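Local coordinates for protein F2 like fibronectin-binding protein (Streptococcus pneumoniae, PDB 5A0N), which probably mediates covalent attachment of the bacterium to host molecules through the internal thioester of its N-terminal thioester domain, at residues G17-L22 with V41-T46. Sequence-based numbering, arbitrary orientation.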
# COMPACT_ATOMS: atom_id res chain seq x y z
N GLY A 17 12.60 7.91 -15.16
CA GLY A 17 12.69 7.21 -13.89
C GLY A 17 11.84 7.78 -12.77
O GLY A 17 11.97 7.31 -11.64
N LYS A 18 10.96 8.74 -13.08
CA LYS A 18 10.11 9.35 -12.06
C LYS A 18 8.65 8.94 -12.21
O LYS A 18 8.15 8.74 -13.32
CB LYS A 18 10.20 10.89 -12.08
CG LYS A 18 11.61 11.45 -11.94
CD LYS A 18 12.29 10.99 -10.64
CE LYS A 18 13.65 11.59 -10.43
NZ LYS A 18 13.47 12.97 -9.98
N TYR A 19 8.00 8.81 -11.06
CA TYR A 19 6.64 8.29 -10.95
C TYR A 19 5.82 9.15 -10.01
O TYR A 19 6.38 9.74 -9.06
CB TYR A 19 6.67 6.83 -10.43
CG TYR A 19 7.43 5.89 -11.36
CD1 TYR A 19 8.81 5.78 -11.28
CD2 TYR A 19 6.78 5.16 -12.36
CE1 TYR A 19 9.53 5.00 -12.15
CE2 TYR A 19 7.48 4.33 -13.22
CZ TYR A 19 8.86 4.28 -13.13
OH TYR A 19 9.50 3.49 -14.06
N TYR A 20 4.51 9.19 -10.24
CA TYR A 20 3.54 9.89 -9.42
C TYR A 20 2.58 8.86 -8.85
O TYR A 20 2.51 7.73 -9.34
CB TYR A 20 2.74 10.92 -10.22
CG TYR A 20 3.53 11.89 -11.06
CD1 TYR A 20 4.78 12.38 -10.67
CD2 TYR A 20 3.01 12.35 -12.24
CE1 TYR A 20 5.44 13.34 -11.42
CE2 TYR A 20 3.65 13.28 -13.01
CZ TYR A 20 4.88 13.79 -12.60
OH TYR A 20 5.53 14.72 -13.37
N SER A 21 1.81 9.25 -7.83
CA SER A 21 0.74 8.39 -7.34
C SER A 21 -0.59 9.14 -7.28
O SER A 21 -0.67 10.35 -6.98
CB SER A 21 1.06 7.83 -5.97
OG SER A 21 0.02 7.04 -5.45
N LEU A 22 -1.66 8.39 -7.55
CA LEU A 22 -3.02 8.90 -7.47
C LEU A 22 -3.48 9.06 -6.03
O LEU A 22 -4.52 9.70 -5.77
CB LEU A 22 -3.98 7.99 -8.23
CG LEU A 22 -3.63 7.76 -9.70
CD1 LEU A 22 -4.72 6.96 -10.39
CD2 LEU A 22 -3.38 9.07 -10.47
N VAL A 41 0.31 3.86 -8.97
CA VAL A 41 1.51 4.59 -9.36
C VAL A 41 1.52 4.66 -10.88
O VAL A 41 1.22 3.67 -11.57
CB VAL A 41 2.78 3.92 -8.81
CG1 VAL A 41 3.98 4.76 -9.15
CG2 VAL A 41 2.67 3.71 -7.29
N ILE A 42 1.84 5.85 -11.39
CA ILE A 42 1.85 6.16 -12.81
C ILE A 42 3.20 6.75 -13.23
O ILE A 42 3.89 7.38 -12.45
CB ILE A 42 0.68 7.10 -13.18
CG1 ILE A 42 0.81 8.47 -12.49
CG2 ILE A 42 -0.67 6.46 -12.90
CD1 ILE A 42 -0.16 9.51 -13.05
N THR A 43 3.52 6.58 -14.51
CA THR A 43 4.70 7.18 -15.07
C THR A 43 4.53 8.70 -15.11
O THR A 43 3.43 9.22 -15.36
CB THR A 43 5.00 6.67 -16.47
OG1 THR A 43 3.89 7.03 -17.30
CG2 THR A 43 5.21 5.15 -16.47
N SER A 44 5.62 9.42 -14.90
CA SER A 44 5.57 10.90 -14.90
C SER A 44 5.36 11.45 -16.29
O SER A 44 4.86 12.57 -16.40
CB SER A 44 6.84 11.50 -14.33
OG SER A 44 7.93 11.19 -15.16
N ASP A 45 5.70 10.70 -17.33
CA ASP A 45 5.64 11.21 -18.68
C ASP A 45 4.31 10.88 -19.37
O ASP A 45 3.55 11.77 -19.78
CB ASP A 45 6.85 10.76 -19.51
CG ASP A 45 7.23 9.28 -19.39
OD1 ASP A 45 6.50 8.44 -18.84
OD2 ASP A 45 8.34 8.94 -19.87
N THR A 46 3.99 9.60 -19.47
CA THR A 46 2.81 9.16 -20.16
C THR A 46 1.59 8.96 -19.26
O THR A 46 0.49 8.72 -19.76
CB THR A 46 3.08 7.86 -20.90
OG1 THR A 46 3.51 6.88 -19.96
CG2 THR A 46 4.14 8.03 -21.99
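Lys18 O accepts a hydrogen bond from Ser44 N at 3.1 Å, bent to 144° at the hydrogen. Lys18 O also accepts a hydrogen bond from Ser14 OG, while the ammonium of Lys18 turns away to a salt bridge with Asp201. At Tyr19, a non-hydrogen-bonded partner of Thr43, CB packs 3.6 Å from Val41 CG1; the ring runs on past Thr43, where Tyr19 CE2 lies 4.0 Å from Thr43 CG2, and its hydroxyl bonds to Ser14 N. Tyr20 and Ile42 form the hydrogen-bonded pair, Tyr20 N to Ile42 O and Ile42 N to Tyr20 O both spanning 2.9 Å. These bonds join an outer strand of a small three-stranded antiparallel sheet to its middle strand, 41-43, with strand 49-51 completing it; the backbone of Tyr19 also bonds to Tyr75. Tyr20 holds CG beside its backbone N (chi1 -51°), and one face of the ring takes Ser44 CB, offset toward the rim, in a CH-pi contact 3.9 Å from the centroid. Ser21 shares a sheet face with Val41, and both touch Leu211 of strand 211-216. Beyond them, Leu22 meets Ile42 at about a right angle; Leu22 CD2 is 4.1 Å from Ile42 CD1.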